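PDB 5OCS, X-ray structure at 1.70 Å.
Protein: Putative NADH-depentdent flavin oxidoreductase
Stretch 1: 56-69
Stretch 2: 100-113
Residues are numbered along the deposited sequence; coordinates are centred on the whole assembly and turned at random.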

# COMPACT_ATOMS: atom_id res chain seq x y z
N GLU D 56 -11.28 7.07 -8.32
CA GLU D 56 -12.53 6.41 -8.63
C GLU D 56 -13.68 7.36 -8.98
O GLU D 56 -13.68 8.54 -8.61
N ALA D 57 -14.69 6.79 -9.59
CA ALA D 57 -15.93 7.50 -9.88
C ALA D 57 -16.42 8.30 -8.69
O ALA D 57 -16.79 7.74 -7.62
N THR D 58 -16.40 9.62 -8.85
CA THR D 58 -16.74 10.51 -7.79
C THR D 58 -18.05 11.22 -8.14
O THR D 58 -18.12 11.96 -9.13
N ALA D 59 -19.07 10.96 -7.33
CA ALA D 59 -20.44 11.43 -7.59
C ALA D 59 -20.53 12.94 -7.53
O ALA D 59 -20.03 13.58 -6.59
N VAL D 60 -21.17 13.52 -8.54
CA VAL D 60 -21.45 14.94 -8.59
C VAL D 60 -22.65 15.36 -7.71
O VAL D 60 -22.85 16.56 -7.50
N SER D 61 -23.40 14.41 -7.18
CA SER D 61 -24.55 14.69 -6.31
C SER D 61 -24.83 13.41 -5.61
O SER D 61 -24.44 12.34 -6.08
N PRO D 62 -25.54 13.48 -4.50
CA PRO D 62 -25.86 12.22 -3.81
C PRO D 62 -26.65 11.26 -4.69
O PRO D 62 -26.40 10.08 -4.66
N GLU D 63 -27.63 11.79 -5.43
CA GLU D 63 -28.49 10.97 -6.32
C GLU D 63 -27.73 10.33 -7.48
O GLU D 63 -28.21 9.37 -8.07
N GLY D 64 -26.56 10.87 -7.81
CA GLY D 64 -25.73 10.37 -8.84
C GLY D 64 -24.75 9.30 -8.40
O GLY D 64 -24.04 8.75 -9.25
N ARG D 65 -24.73 8.95 -7.12
CA ARG D 65 -23.88 7.87 -6.63
C ARG D 65 -24.35 6.54 -7.18
O ARG D 65 -25.57 6.31 -7.29
N ILE D 66 -23.41 5.64 -7.47
CA ILE D 66 -23.78 4.27 -7.80
C ILE D 66 -24.42 3.61 -6.58
O ILE D 66 -25.50 2.99 -6.66
N THR D 67 -23.77 3.76 -5.44
CA THR D 67 -24.15 3.09 -4.19
C THR D 67 -24.12 4.07 -3.04
O THR D 67 -23.52 5.18 -3.14
N PRO D 68 -24.70 3.65 -1.90
CA PRO D 68 -24.64 4.57 -0.75
C PRO D 68 -23.26 4.82 -0.18
O PRO D 68 -23.09 5.76 0.63
N THR D 69 -22.26 4.04 -0.59
CA THR D 69 -20.90 4.25 -0.11
C THR D 69 -19.93 4.71 -1.22
O THR D 69 -18.72 4.64 -1.03
N GLN D 100 -12.12 10.99 -11.74
CA GLN D 100 -13.27 10.67 -12.61
C GLN D 100 -14.53 11.21 -11.99
O GLN D 100 -14.91 10.83 -10.87
N LEU D 101 -15.16 12.20 -12.64
CA LEU D 101 -16.41 12.72 -12.15
C LEU D 101 -17.54 11.93 -12.83
O LEU D 101 -17.49 11.67 -14.04
N ALA D 102 -18.55 11.61 -12.04
CA ALA D 102 -19.52 10.59 -12.42
C ALA D 102 -20.93 10.90 -11.95
O ALA D 102 -21.16 11.62 -11.01
N HIS D 103 -21.88 10.31 -12.66
CA HIS D 103 -23.28 10.27 -12.27
C HIS D 103 -23.83 8.95 -12.86
O HIS D 103 -23.71 8.71 -14.06
N ALA D 104 -24.35 8.10 -11.99
CA ALA D 104 -24.78 6.73 -12.35
C ALA D 104 -26.10 6.64 -13.12
O ALA D 104 -26.41 5.62 -13.70
N GLY D 105 -26.89 7.70 -13.09
CA GLY D 105 -28.11 7.77 -13.87
C GLY D 105 -29.03 6.69 -13.33
O GLY D 105 -29.16 6.53 -12.12
N ARG D 106 -29.65 5.92 -14.23
CA ARG D 106 -30.54 4.86 -13.81
C ARG D 106 -29.89 3.73 -13.05
O ARG D 106 -30.61 2.91 -12.50
N LYS D 107 -28.56 3.64 -13.05
CA LYS D 107 -27.85 2.60 -12.32
C LYS D 107 -27.52 3.00 -10.87
O LYS D 107 -26.90 2.21 -10.12
N ALA D 108 -27.93 4.20 -10.48
CA ALA D 108 -27.75 4.68 -9.11
C ALA D 108 -28.57 3.89 -8.09
O ALA D 108 -29.33 2.98 -8.46
N SER D 109 -28.35 4.18 -6.82
CA SER D 109 -29.12 3.62 -5.73
C SER D 109 -29.01 2.10 -5.75
O SER D 109 -30.03 1.38 -5.69
N SER D 110 -27.77 1.60 -5.90
CA SER D 110 -27.50 0.17 -5.94
C SER D 110 -26.56 -0.26 -4.79
O SER D 110 -25.94 0.57 -4.11
N GLU D 111 -26.49 -1.56 -4.57
CA GLU D 111 -25.66 -2.14 -3.51
C GLU D 111 -24.24 -2.27 -4.04
O GLU D 111 -24.03 -2.37 -5.25
N ALA D 112 -23.28 -2.28 -3.12
CA ALA D 112 -21.89 -2.59 -3.42
C ALA D 112 -21.73 -4.06 -3.85
O ALA D 112 -22.64 -4.88 -3.62
N PRO D 113 -20.61 -4.40 -4.53
CA PRO D 113 -20.48 -5.78 -5.10
C PRO D 113 -20.63 -6.88 -4.05
O PRO D 113 -21.33 -7.86 -4.27

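The apolar contacts of this interface are those of Ala57 with Ala102, Val60 with Leu101 and Ile66 with Ala104, where two strands paired in parallel register continue into loops. CA of Ala59 lies 5.0 Å from CA of Ala102 in that register. Ala102 sits on one face of the sheet with its CB 3.7 Å from CB of Ala57. On the other face lie Thr58 and Leu101, each with chi1 in m. Leu101 continues with chi2 in t, and its end swings nearer to the other stretch, bringing CD2 to 4.4 Å from CB of Thr58. Val60 points toward the second stretch as an m rotamer and serves two neighbours: its CG1 lies 4.2 Å from CB of Leu101, and its CG2 lies 3.9 Å from CD2 of His103, at the edge of the ring.

Further along, Ala104 points toward the first stretch. Ile66 has its CA-to-CB bond directed away, yet its mt rotamer leaves CG1 3.9 Å from CB of Ala104. Ala108 fits its CB against main-chain oxygens, 3.1 Å from O of Arg65 and 3.3 Å from O of Glu63.

The His103 ring gives the clearest rule. With chi1 in t and chi2 at -60°, its CA-to-CB bond runs sideways, but the end of the side chain comes nearer to the first stretch, and CA of Gly64 lies 3.5 Å from the centroid of the His103 ring, almost on the ring normal, as a CH-pi contact. Glycine suits the position: an ideal CB here would point toward the second stretch and fall 2.7 Å from CD2 of His103, a clash. The same ring is braced from its own stretch, since N of Gly105 donates to ND1 of His103 at 3.1 Å.

The main chain supplies the direct hydrogen bonds between the stretches. N of Thr58 donates to O of Gln100 at 2.8 Å, and N of Ala102 donates to O of Thr58 at 3.0 Å. Past the strands, N of Ala104 reaches O of Gly64 at 2.8 Å, and N of Ser110 reaches O of Ile66, also at 2.8 Å. Ser110, chi1 m, spends its hydroxyl locally, OG donating to O of Lys107 at 2.9 Å. Thr67, chi1 p, places CB 3.1 Å from O of Ser110 and CG2 3.7 Å from O of Glu111.

At the polar edge, three waters bridge the stretches, two of them through side-chain atoms. Gln100 extends through two t rotamers until OE1 lies 3.1 Å from CB of Ala57; water 1 donates to OE1 of Gln100 at 2.8 Å and accepts from N of Ala57 at 3.2 Å. Glu63, with chi1 p and chi2 m, holds water 3 at 2.8 Å from its OE2, and that water lies 3.0 Å from NE2 of His103. Water 2 donates to O of Glu63 at 3.0 Å and O of Gly105 at 2.8 Å, linking the two loops through their carbonyls.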

# COMPACT_ATOMS: atom_id res chain seq x y z
CB GLU D 56 -13.00 5.57 -7.44
CG GLU D 56 -13.44 6.38 -6.24
CD GLU D 56 -13.60 5.51 -4.99
OE1 GLU D 56 -14.66 4.86 -4.84
OE2 GLU D 56 -12.65 5.49 -4.19
CB ALA D 57 -17.02 6.52 -10.34
CB THR D 58 -15.59 11.50 -7.59
OG1 THR D 58 -14.45 10.75 -7.13
CG2 THR D 58 -15.95 12.57 -6.56
CB ALA D 59 -21.40 10.79 -6.60
CB VAL D 60 -21.58 15.46 -10.06
CG1 VAL D 60 -20.31 15.13 -10.85
CG2 VAL D 60 -22.82 14.88 -10.76
CB SER D 61 -25.77 15.12 -7.15
OG SER D 61 -26.19 14.11 -8.06
CB PRO D 62 -26.76 12.67 -2.65
CG PRO D 62 -26.72 14.14 -2.60
CD PRO D 62 -25.97 14.68 -3.76
CB GLU D 63 -29.74 11.76 -6.85
CG GLU D 63 -29.53 12.89 -7.86
CD GLU D 63 -29.24 14.25 -7.24
OE1 GLU D 63 -28.82 14.31 -6.07
OE2 GLU D 63 -29.42 15.26 -7.92
CB ARG D 65 -23.98 7.79 -5.12
CG ARG D 65 -23.29 8.94 -4.42
CD ARG D 65 -23.41 8.81 -2.91
NE ARG D 65 -24.78 9.10 -2.51
CZ ARG D 65 -25.24 9.01 -1.26
NH1 ARG D 65 -24.44 8.63 -0.28
NH2 ARG D 65 -26.52 9.28 -0.98
CB ILE D 66 -22.58 3.45 -8.27
CG1 ILE D 66 -21.87 4.13 -9.48
CG2 ILE D 66 -23.03 2.05 -8.67
CD1 ILE D 66 -20.41 3.70 -9.55
CB THR D 67 -23.21 1.93 -3.76
OG1 THR D 67 -22.00 2.46 -3.18
CG2 THR D 67 -22.85 1.09 -4.97
CB PRO D 68 -25.56 3.89 0.28
CG PRO D 68 -26.48 3.08 -0.55
CD PRO D 68 -25.69 2.57 -1.69
CB THR D 69 -20.38 3.03 0.63
OG1 THR D 69 -20.53 1.86 -0.16
CG2 THR D 69 -21.13 2.81 1.93
CB GLN D 100 -13.36 9.16 -12.81
CG GLN D 100 -14.42 8.75 -13.80
CD GLN D 100 -14.62 7.28 -13.82
OE1 GLN D 100 -15.14 6.70 -12.85
NE2 GLN D 100 -14.27 6.65 -14.93
CB LEU D 101 -16.51 14.20 -12.47
CG LEU D 101 -15.59 15.15 -11.73
CD1 LEU D 101 -15.94 16.58 -12.16
CD2 LEU D 101 -15.67 15.00 -10.21
CB ALA D 102 -19.08 9.26 -11.84
CB HIS D 103 -24.01 11.45 -12.89
CG HIS D 103 -25.38 11.65 -12.34
ND1 HIS D 103 -26.37 10.70 -12.42
CD2 HIS D 103 -25.94 12.73 -11.75
CE1 HIS D 103 -27.48 11.17 -11.87
NE2 HIS D 103 -27.24 12.40 -11.46
CB ALA D 104 -24.91 5.87 -11.09
CB ARG D 106 -31.33 4.27 -14.98
CG ARG D 106 -30.50 3.36 -15.87
CD ARG D 106 -31.23 3.15 -17.18
NE ARG D 106 -30.51 2.28 -18.10
CZ ARG D 106 -31.09 1.60 -19.10
NH1 ARG D 106 -32.42 1.63 -19.27
NH2 ARG D 106 -30.31 0.83 -19.90
CB LYS D 107 -26.57 2.26 -13.06
CG LYS D 107 -26.79 1.50 -14.35
CD LYS D 107 -25.40 1.20 -14.91
CE LYS D 107 -25.41 0.02 -15.83
NZ LYS D 107 -24.01 -0.43 -16.11
CB ALA D 108 -28.08 6.17 -9.05
CB SER D 109 -30.59 4.10 -5.82
OG SER D 109 -31.31 3.68 -4.69
CB SER D 110 -26.86 -0.21 -7.25
OG SER D 110 -27.75 0.06 -8.32
CB GLU D 111 -26.18 -3.53 -3.10
CG GLU D 111 -27.56 -3.53 -2.46
CD GLU D 111 -27.60 -2.99 -1.02
OE1 GLU D 111 -26.64 -2.36 -0.52
OE2 GLU D 111 -28.64 -3.13 -0.37
CB ALA D 112 -21.03 -2.25 -2.21
CB PRO D 113 -19.06 -5.78 -5.68
CG PRO D 113 -18.81 -4.34 -6.04
CD PRO D 113 -19.51 -3.53 -4.98
O HOH W 1 -14.68 4.28 -11.54
O HOH W 2 -29.68 8.86 -10.67
O HOH W 3 -29.09 14.60 -10.64